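IPT/TIG domain-containing protein BACOVA_02650 (Bacteroides ovatus, PDB 5E7H) binds polysaccharide at the cell surface, probably capturing xyloglucan before its transport into the periplasm for degradation. Local coordinates at residues 114-119 with 167-172; 123-128 with 250-255; 195-200 with 207-212. All coordinates share one frame; numbering follows the deposited sequence.

Contact 1: residues 114-119 with 167-172; sequences APYVSN and FVKEVF. With NA (sodium ion), chain I; FMT (formic acid), chain C; FMT (formic acid), chain D.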
loop_
_atom_site.group_PDB
_atom_site.type_symbol
_atom_site.label_atom_id
_atom_site.label_comp_id
_atom_site.label_asym_id
_atom_site.label_seq_id
_atom_site.Cartn_x
_atom_site.Cartn_y
_atom_site.Cartn_z
ATOM N N ALA A 114 -6.250 -17.251 0.943
ATOM C CA ALA A 114 -5.909 -15.855 1.143
ATOM C C ALA A 114 -4.395 -15.660 1.341
ATOM O O ALA A 114 -3.734 -16.479 2.016
ATOM C CB ALA A 114 -6.665 -15.315 2.341
ATOM N N PRO A 115 -3.830 -14.582 0.761
ATOM C CA PRO A 115 -4.487 -13.447 0.096
ATOM C C PRO A 115 -4.709 -13.628 -1.422
ATOM O O PRO A 115 -4.977 -12.637 -2.105
ATOM C CB PRO A 115 -3.522 -12.311 0.379
ATOM C CG PRO A 115 -2.168 -12.989 0.319
ATOM C CD PRO A 115 -2.386 -14.331 0.954
ATOM N N TYR A 116 -4.602 -14.871 -1.872
ATOM C CA TYR A 116 -4.960 -15.349 -3.228
ATOM C C TYR A 116 -3.956 -14.926 -4.286
ATOM O O TYR A 116 -3.511 -15.794 -5.053
ATOM C CB TYR A 116 -6.386 -14.922 -3.630
ATOM C CG TYR A 116 -7.434 -15.385 -2.657
ATOM C CD1 TYR A 116 -7.731 -16.739 -2.516
ATOM C CD2 TYR A 116 -8.114 -14.471 -1.873
ATOM C CE1 TYR A 116 -8.695 -17.157 -1.608
ATOM C CE2 TYR A 116 -9.067 -14.880 -0.964
ATOM C CZ TYR A 116 -9.347 -16.219 -0.840
ATOM O OH TYR A 116 -10.305 -16.615 0.073
ATOM N N VAL A 117 -3.617 -13.635 -4.348
ATOM C CA VAL A 117 -2.562 -13.123 -5.209
ATOM C C VAL A 117 -1.551 -12.353 -4.360
ATOM O O VAL A 117 -1.876 -11.881 -3.267
ATOM C CB VAL A 117 -3.126 -12.220 -6.336
ATOM C CG1 VAL A 117 -3.941 -13.063 -7.309
ATOM C CG2 VAL A 117 -3.970 -11.091 -5.793
ATOM N N SER A 118 -0.311 -12.286 -4.838
ATOM C CA SER A 118 0.708 -11.456 -4.205
ATOM C C SER A 118 1.778 -11.137 -5.216
ATOM O O SER A 118 1.968 -11.857 -6.191
ATOM C CB SER A 118 1.325 -12.148 -2.980
ATOM O OG SER A 118 2.092 -13.269 -3.338
ATOM N N ASN A 119 2.477 -10.032 -4.963
ATOM C CA ASN A 119 3.675 -9.704 -5.707
ATOM C C ASN A 119 4.823 -10.337 -4.928
ATOM O O ASN A 119 5.413 -9.707 -4.046
ATOM C CB ASN A 119 3.845 -8.188 -5.838
ATOM C CG ASN A 119 2.959 -7.560 -6.919
ATOM O OD1 ASN A 119 2.089 -8.199 -7.525
ATOM N ND2 ASN A 119 3.221 -6.283 -7.193
ATOM N N PHE A 167 -3.970 -6.823 3.036
ATOM C CA PHE A 167 -5.105 -7.712 2.831
ATOM C C PHE A 167 -5.624 -8.140 4.188
ATOM O O PHE A 167 -4.878 -8.712 4.970
ATOM C CB PHE A 167 -4.691 -8.937 2.000
ATOM C CG PHE A 167 -5.812 -9.935 1.755
ATOM C CD1 PHE A 167 -6.289 -10.748 2.781
ATOM C CD2 PHE A 167 -6.339 -10.099 0.484
ATOM C CE1 PHE A 167 -7.321 -11.674 2.546
ATOM C CE2 PHE A 167 -7.355 -11.041 0.248
ATOM C CZ PHE A 167 -7.828 -11.817 1.286
ATOM N N VAL A 168 -6.893 -7.847 4.454
ATOM C CA VAL A 168 -7.554 -8.271 5.690
ATOM C C VAL A 168 -8.622 -9.314 5.340
ATOM O O VAL A 168 -9.528 -9.038 4.537
ATOM C CB VAL A 168 -8.202 -7.082 6.416
ATOM C CG1 VAL A 168 -9.020 -7.565 7.642
ATOM C CG2 VAL A 168 -7.145 -6.037 6.802
ATOM N N LYS A 169 -8.535 -10.515 5.910
ATOM C CA LYS A 169 -9.500 -11.569 5.586
ATOM C C LYS A 169 -10.909 -11.221 6.057
ATOM O O LYS A 169 -11.891 -11.389 5.296
ATOM C CB LYS A 169 -9.069 -12.908 6.197
ATOM C CG LYS A 169 -9.990 -14.094 5.867
ATOM C CD LYS A 169 -9.801 -14.525 4.434
ATOM C CE LYS A 169 -10.744 -15.660 4.055
ATOM N NZ LYS A 169 -10.371 -16.916 4.745
ATOM N N GLU A 170 -11.021 -10.805 7.325
ATOM C CA GLU A 170 -12.307 -10.492 7.963
ATOM C C GLU A 170 -12.089 -9.369 8.941
ATOM O O GLU A 170 -11.009 -9.258 9.528
ATOM C CB GLU A 170 -12.889 -11.696 8.732
ATOM C CG GLU A 170 -12.840 -13.048 8.049
ATOM C CD GLU A 170 -14.021 -13.304 7.127
ATOM O OE1 GLU A 170 -14.813 -12.366 6.884
ATOM O OE2 GLU A 170 -14.157 -14.454 6.651
ATOM N N VAL A 171 -13.113 -8.549 9.160
ATOM C CA VAL A 171 -12.985 -7.508 10.157
ATOM C C VAL A 171 -12.854 -8.151 11.530
ATOM O O VAL A 171 -13.325 -9.281 11.767
ATOM C CB VAL A 171 -14.174 -6.529 10.142
ATOM C CG1 VAL A 171 -14.179 -5.736 8.823
ATOM C CG2 VAL A 171 -15.461 -7.258 10.354
ATOM N N PHE A 172 -12.215 -7.418 12.413
ATOM C CA PHE A 172 -11.958 -7.876 13.775
ATOM C C PHE A 172 -12.191 -6.740 14.749
ATOM O O PHE A 172 -12.220 -5.571 14.367
ATOM C CB PHE A 172 -10.528 -8.430 13.893
ATOM C CG PHE A 172 -9.473 -7.542 13.288
ATOM C CD1 PHE A 172 -8.973 -6.451 13.982
ATOM C CD2 PHE A 172 -8.965 -7.809 12.021
ATOM C CE1 PHE A 172 -8.000 -5.638 13.421
ATOM C CE2 PHE A 172 -8.010 -7.009 11.459
ATOM C CZ PHE A 172 -7.515 -5.923 12.150
HETATM NA NA NA I . 6.654 -8.674 -2.057
HETATM C C FMT C . -8.847 -19.407 2.482
HETATM O O1 FMT C . -9.867 -19.365 1.748
HETATM O O2 FMT C . -8.178 -18.357 2.656
HETATM C C FMT D . -13.416 -19.238 3.528
HETATM O O1 FMT D . -12.196 -19.315 3.226
HETATM O O2 FMT D . -13.755 -19.089 4.733
HETATM O O HOH W 1 6.593 -6.867 -3.953
#
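F167 holds CG anti to its backbone N (chi1 179°), where P115 CB meets it at 3.6 Å; Y116 has CG anti to its own carbonyl carbon, and its ring comes across the phenyl group aslant, Y116 CE2 being 4.0 Å from F167 CZ. Here a loop, bent by a cis peptide between A114 and P115, packs on the end of an inner strand, 160-168, of an antiparallel sheet in the xyloglucan-binding domain. The proline lies over one face of the phenyl ring: P115 CA stands 3.8 Å from the F167 ring centroid and 11° off its normal, a CH-pi contact. A114 CB reaches F167 CE1 at 3.7 Å from an oblique direction. W207 meets F167 edge-to-face, and its NE1 is hydrogen-bonded to V117 O, which ties the loop to strand 207-213, the neighbour of 160-168 in the sheet. At the outer end K169, bent at chi2 and chi4, lays CD 3.9 Å from A114 CB; its NZ makes weak bonds to two formic acid molecules, probably from the crystallisation liquor. One of them receives a nearly straight hydrogen bond from A114 N to its O2, 2.8 Å long. At the far end of the loop the backbone oxygen of N119, with N92, T121 and D253, binds the sodium ion, N119 O lying 2.6 Å from the metal.

Contact 2: residues 123-128 with 250-255; sequences LGITGT and VYFDNF. With NA (sodium ion), chain I; ACT (acetate ion), chain H.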
loop_
_atom_site.group_PDB
_atom_site.type_symbol
_atom_site.label_atom_id
_atom_site.label_comp_id
_atom_site.label_asym_id
_atom_site.label_seq_id
_atom_site.Cartn_x
_atom_site.Cartn_y
_atom_site.Cartn_z
ATOM N N LEU A 123 4.299 -10.255 4.096
ATOM C CA LEU A 123 4.270 -10.466 5.544
ATOM C C LEU A 123 2.885 -10.889 5.979
ATOM O O LEU A 123 1.909 -10.264 5.583
ATOM C CB LEU A 123 4.651 -9.167 6.266
ATOM C CG LEU A 123 4.391 -9.088 7.780
ATOM C CD1 LEU A 123 5.288 -10.056 8.520
ATOM C CD2 LEU A 123 4.574 -7.678 8.288
ATOM N N GLY A 124 2.813 -11.937 6.785
ATOM C CA GLY A 124 1.558 -12.353 7.381
ATOM C C GLY A 124 1.576 -12.196 8.884
ATOM O O GLY A 124 2.520 -12.619 9.564
ATOM N N ILE A 125 0.514 -11.586 9.395
ATOM C CA ILE A 125 0.238 -11.575 10.825
ATOM C C ILE A 125 -1.104 -12.283 10.963
ATOM O O ILE A 125 -2.155 -11.700 10.663
ATOM C CB ILE A 125 0.186 -10.159 11.376
ATOM C CG1 ILE A 125 1.514 -9.425 11.178
ATOM C CG2 ILE A 125 -0.219 -10.163 12.869
ATOM C CD1 ILE A 125 2.631 -9.903 11.979
ATOM N N THR A 126 -1.074 -13.548 11.362
ATOM C CA THR A 126 -2.266 -14.372 11.340
ATOM C C THR A 126 -2.335 -15.207 12.600
ATOM O O THR A 126 -1.315 -15.562 13.198
ATOM C CB THR A 126 -2.292 -15.313 10.122
ATOM O OG1 THR A 126 -1.396 -16.417 10.340
ATOM C CG2 THR A 126 -1.921 -14.576 8.839
ATOM N N GLY A 127 -3.549 -15.560 12.994
ATOM C CA GLY A 127 -3.729 -16.461 14.096
ATOM C C GLY A 127 -4.612 -15.919 15.190
ATOM O O GLY A 127 -5.224 -14.861 15.058
ATOM N N THR A 128 -4.616 -16.641 16.297
ATOM C CA THR A 128 -5.485 -16.333 17.419
ATOM C C THR A 128 -4.693 -15.629 18.517
ATOM O O THR A 128 -3.588 -16.064 18.855
ATOM C CB THR A 128 -6.116 -17.594 17.971
ATOM O OG1 THR A 128 -6.699 -18.350 16.904
ATOM C CG2 THR A 128 -7.191 -17.239 18.937
ATOM N N VAL A 250 -4.035 -11.071 8.381
ATOM C CA VAL A 250 -3.691 -9.797 7.742
ATOM C C VAL A 250 -2.357 -9.945 7.043
ATOM O O VAL A 250 -1.405 -10.480 7.623
ATOM C CB VAL A 250 -3.625 -8.652 8.764
ATOM C CG1 VAL A 250 -3.339 -7.315 8.083
ATOM C CG2 VAL A 250 -4.932 -8.584 9.560
ATOM N N TYR A 251 -2.280 -9.482 5.796
ATOM C CA TYR A 251 -1.031 -9.526 5.026
ATOM C C TYR A 251 -0.625 -8.123 4.623
ATOM O O TYR A 251 -1.487 -7.265 4.423
ATOM C CB TYR A 251 -1.168 -10.407 3.759
ATOM C CG TYR A 251 -1.590 -11.823 4.104
ATOM C CD1 TYR A 251 -0.659 -12.767 4.505
ATOM C CD2 TYR A 251 -2.930 -12.179 4.122
ATOM C CE1 TYR A 251 -1.045 -14.036 4.881
ATOM C CE2 TYR A 251 -3.327 -13.450 4.489
ATOM C CZ TYR A 251 -2.376 -14.373 4.880
ATOM O OH TYR A 251 -2.726 -15.648 5.274
ATOM N N PHE A 252 0.687 -7.913 4.520
ATOM C CA PHE A 252 1.278 -6.618 4.144
ATOM C C PHE A 252 2.336 -6.784 3.067
ATOM O O PHE A 252 3.076 -7.764 3.066
ATOM C CB PHE A 252 1.972 -5.937 5.339
ATOM C CG PHE A 252 1.113 -5.703 6.554
ATOM C CD1 PHE A 252 0.888 -6.707 7.485
ATOM C CD2 PHE A 252 0.574 -4.458 6.791
ATOM C CE1 PHE A 252 0.106 -6.460 8.608
ATOM C CE2 PHE A 252 -0.193 -4.221 7.920
ATOM C CZ PHE A 252 -0.411 -5.229 8.824
ATOM N N ASP A 253 2.456 -5.804 2.171
ATOM C CA ASP A 253 3.574 -5.808 1.218
ATOM C C ASP A 253 3.866 -4.401 0.716
ATOM O O ASP A 253 3.048 -3.486 0.838
ATOM C CB ASP A 253 3.261 -6.730 0.036
ATOM C CG ASP A 253 4.486 -7.288 -0.646
ATOM O OD1 ASP A 253 5.636 -6.986 -0.294
ATOM O OD2 ASP A 253 4.287 -8.087 -1.595
ATOM N N ASN A 254 5.053 -4.251 0.143
ATOM C CA ASN A 254 5.443 -3.055 -0.626
ATOM C C ASN A 254 5.277 -1.762 0.156
ATOM O O ASN A 254 4.690 -0.779 -0.302
ATOM C CB ASN A 254 4.678 -2.993 -1.943
ATOM C CG ASN A 254 5.227 -3.968 -2.940
ATOM O OD1 ASN A 254 6.444 -4.176 -3.017
ATOM N ND2 ASN A 254 4.348 -4.581 -3.707
ATOM N N PHE A 255 5.840 -1.746 1.352
ATOM C CA PHE A 255 5.947 -0.501 2.083
ATOM C C PHE A 255 6.768 0.473 1.253
ATOM O O PHE A 255 7.805 0.097 0.693
ATOM C CB PHE A 255 6.610 -0.705 3.457
ATOM C CG PHE A 255 5.798 -1.545 4.412
ATOM C CD1 PHE A 255 4.905 -0.946 5.292
ATOM C CD2 PHE A 255 5.932 -2.935 4.429
ATOM C CE1 PHE A 255 4.146 -1.722 6.169
ATOM C CE2 PHE A 255 5.166 -3.713 5.298
ATOM C CZ PHE A 255 4.277 -3.098 6.161
HETATM NA NA NA I . 6.654 -8.674 -2.057
HETATM C C ACT H . -2.078 -19.373 15.551
HETATM O O ACT H . -1.960 -19.732 14.349
HETATM O OXT ACT H . -3.217 -19.321 16.085
HETATM C CH3 ACT H . -0.853 -18.997 16.348
HETATM O O HOH W 1 6.593 -6.867 -3.953
#
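L123 and F252 lie side by side and point the same way, CD2 of L123 3.9 Å from CD1 of F252, on the face of the sheet that also carries I125 and V250. The pairing belongs to antiparallel strands 121-126 and 246-259, in one sheet of the beta-sandwich of the xyloglucan-binding domain, and this face turns toward the second sheet: F252 meets F177 edge-to-face, while L123 and I125 touch S139 and W136 of strand 133-142. I125 instead runs aslant to F252, its CG1 4.2 Å from F252 CE1. The phenyl ring thus meets both aliphatic neighbours obliquely.

Y251 projects from the other face. Its partner in the non-hydrogen-bonded pair is G124, which has no side chain, and the ring lies close to the neighbouring backbone: Y251 CD1 is 3.7 Å from G124 CA. Farther along, T126 crosses the tyrosine at a slant and brings CG2 to 3.8 Å from Y251 OH, a hydroxyl that is hydrogen-bonded to E249.

Four backbone hydrogen bonds fix the register through the pairs L123 with F252 and I125 with V250. I125 N to V250 O, at 2.8 Å, is nearly straight (172°), whereas V250 N meets I125 O from above the carbonyl plane, 36° out of it. L123 O, already bonded to F252 N, also receives a CA-H...O contact from Y251 CA at 3.1 Å. Beyond the pairing, D253 binds sodium with both carboxylate oxygens, OD1 at 2.6 Å and OD2 at 2.5 Å from the metal, and a water bound to the same ion donates a hydrogen bond to N254 OD1.

Contact 3: residues 195-200 with 207-212; sequences VSSFTG and WMQCSV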
loop_
_atom_site.group_PDB
_atom_site.type_symbol
_atom_site.label_atom_id
_atom_site.label_comp_id
_atom_site.label_asym_id
_atom_site.label_seq_id
_atom_site.Cartn_x
_atom_site.Cartn_y
_atom_site.Cartn_z
ATOM N N VAL A 195 -7.168 0.700 7.006
ATOM C CA VAL A 195 -8.305 1.225 6.252
ATOM C C VAL A 195 -7.813 1.642 4.874
ATOM O O VAL A 195 -6.685 2.061 4.694
ATOM C CB VAL A 195 -8.993 2.420 6.938
ATOM C CG1 VAL A 195 -9.724 1.973 8.204
ATOM C CG2 VAL A 195 -8.002 3.526 7.250
ATOM N N SER A 196 -8.705 1.551 3.908
ATOM C CA SER A 196 -8.356 1.856 2.529
ATOM C C SER A 196 -8.185 3.348 2.276
ATOM O O SER A 196 -9.030 4.157 2.682
ATOM C CB SER A 196 -9.445 1.306 1.608
ATOM O OG SER A 196 -9.307 1.850 0.308
ATOM N N SER A 197 -7.116 3.708 1.570
ATOM C CA SER A 197 -6.915 5.095 1.159
ATOM C C SER A 197 -7.949 5.517 0.117
ATOM O O SER A 197 -8.196 6.709 -0.087
ATOM C CB SER A 197 -5.515 5.281 0.608
ATOM O OG SER A 197 -5.286 4.485 -0.539
ATOM N N PHE A 198 -8.559 4.532 -0.530
ATOM C CA PHE A 198 -9.511 4.781 -1.605
ATOM C C PHE A 198 -10.940 4.933 -1.089
ATOM O O PHE A 198 -11.684 5.805 -1.552
ATOM C CB PHE A 198 -9.414 3.635 -2.625
ATOM C CG PHE A 198 -10.153 3.870 -3.922
ATOM C CD1 PHE A 198 -9.834 4.937 -4.739
ATOM C CD2 PHE A 198 -11.105 2.963 -4.348
ATOM C CE1 PHE A 198 -10.490 5.114 -5.949
ATOM C CE2 PHE A 198 -11.761 3.131 -5.543
ATOM C CZ PHE A 198 -11.457 4.206 -6.345
ATOM N N THR A 199 -11.345 4.073 -0.156
ATOM C CA THR A 199 -12.740 4.063 0.328
ATOM C C THR A 199 -12.920 4.566 1.757
ATOM O O THR A 199 -14.044 4.886 2.170
ATOM C CB THR A 199 -13.332 2.653 0.285
ATOM O OG1 THR A 199 -12.660 1.836 1.252
ATOM C CG2 THR A 199 -13.183 2.031 -1.094
ATOM N N GLY A 200 -11.828 4.616 2.518
ATOM C CA GLY A 200 -11.883 4.987 3.922
ATOM C C GLY A 200 -12.371 3.868 4.833
ATOM O O GLY A 200 -12.483 4.070 6.047
ATOM N N TRP A 207 -7.023 -7.025 -1.610
ATOM C CA TRP A 207 -5.979 -6.076 -1.283
ATOM C C TRP A 207 -6.478 -4.639 -1.327
ATOM O O TRP A 207 -7.331 -4.287 -2.160
ATOM C CB TRP A 207 -4.815 -6.220 -2.245
ATOM C CG TRP A 207 -3.965 -7.454 -2.054
ATOM C CD1 TRP A 207 -4.065 -8.626 -2.743
ATOM C CD2 TRP A 207 -2.871 -7.619 -1.139
ATOM N NE1 TRP A 207 -3.118 -9.514 -2.304
ATOM C CE2 TRP A 207 -2.372 -8.923 -1.320
ATOM C CE3 TRP A 207 -2.279 -6.798 -0.171
ATOM C CZ2 TRP A 207 -1.309 -9.417 -0.596
ATOM C CZ3 TRP A 207 -1.208 -7.293 0.564
ATOM C CH2 TRP A 207 -0.733 -8.594 0.341
ATOM N N MET A 208 -5.954 -3.822 -0.419
ATOM C CA MET A 208 -6.180 -2.382 -0.447
ATOM C C MET A 208 -4.866 -1.660 -0.244
ATOM O O MET A 208 -3.908 -2.221 0.332
ATOM C CB MET A 208 -7.177 -1.955 0.632
ATOM C CG MET A 208 -6.814 -2.410 2.003
ATOM S SD MET A 208 -7.980 -1.788 3.248
ATOM C CE MET A 208 -7.426 -2.719 4.673
ATOM N N GLN A 209 -4.815 -0.425 -0.726
ATOM C CA GLN A 209 -3.728 0.460 -0.378
ATOM C C GLN A 209 -4.084 1.187 0.906
ATOM O O GLN A 209 -5.161 1.771 1.020
ATOM C CB GLN A 209 -3.461 1.461 -1.487
ATOM C CG GLN A 209 -2.411 2.499 -1.105
ATOM C CD GLN A 209 -2.148 3.464 -2.254
ATOM O OE1 GLN A 209 -1.222 3.284 -3.047
ATOM N NE2 GLN A 209 -3.004 4.450 -2.377
ATOM N N CYS A 210 -3.165 1.160 1.864
ATOM C CA CYS A 210 -3.260 1.935 3.088
ATOM C C CYS A 210 -2.229 3.054 3.035
ATOM O O CYS A 210 -1.138 2.859 2.501
ATOM C CB CYS A 210 -2.992 1.073 4.315
ATOM S SG CYS A 210 -4.128 -0.317 4.504
ATOM N N SER A 211 -2.562 4.192 3.617
ATOM C CA SER A 211 -1.713 5.370 3.590
ATOM C C SER A 211 -1.816 6.092 4.925
ATOM O O SER A 211 -2.925 6.303 5.422
ATOM C CB SER A 211 -2.141 6.315 2.453
ATOM O OG SER A 211 -1.217 7.360 2.287
ATOM N N VAL A 212 -0.675 6.455 5.505
ATOM C CA VAL A 212 -0.667 7.361 6.664
ATOM C C VAL A 212 0.354 8.481 6.461
ATOM O O VAL A 212 1.352 8.292 5.767
ATOM C CB VAL A 212 -0.354 6.617 7.986
ATOM C CG1 VAL A 212 -1.429 5.571 8.275
ATOM C CG2 VAL A 212 1.019 5.970 7.957
HETATM O O HOH W 2 -5.443 4.545 4.318
#
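A loop following strand 189-192 runs beside strand 207-213 and brings S197 against Q209, gripping that residue by both backbone and side chain. S197 N gives a nearly straight bond of 2.8 Å to Q209 O. In return Q209 NE2, on a chain extended beyond CG, donates to S197 OG at 2.9 Å (170°), with the hydroxyl oxygen almost in the amide plane. S197 OG takes the crowded position between backbone N and carbonyl carbon (chi1 62°), beside both the carbonyl and the amide of Q209. The other end of this amide, OE1, accepts from R256 NH2 of strand 246-259 and from T11 N of the IPT/TIG region, so its rotation is set from both ends.

The loop belongs to the xyloglucan-binding domain and forms part of its junction with the IPT/TIG domain, F198 packing on T20 and T22 of strand 18-24. An ST turn and ST motif shape it: S196 OG accepts from F198 N at 2.9 Å and from T199 N at 3.1 Å. M208 rests SD 3.8 Å from S196 CB. Beyond Q209 a water bridges the segments, donating to V195 O at 2.8 Å and accepting from S211 N at 3.0 Å.

In the fold
All three contacts belong to the xyloglucan-binding domain and reach one antiparallel sheet, in which strand 160-168 lies between 207-213 and 246-259. The centres of contacts 1 and 2 are about 8 Å apart, those of contacts 1 and 3 about 13 Å, and those of contacts 2 and 3 about 15 Å. Along the chain the segments of contacts 1 and 2 interleave, both segments of contact 1 precede those of contact 3, and contact 3 falls between the two segments of contact 2. F167 O and Y251 N are hydrogen-bonded across the sheet. Contacts 1 and 2 share a sodium site, and contact 3 meets the IPT/TIG domain; one sheet thus links metal site and domain junction.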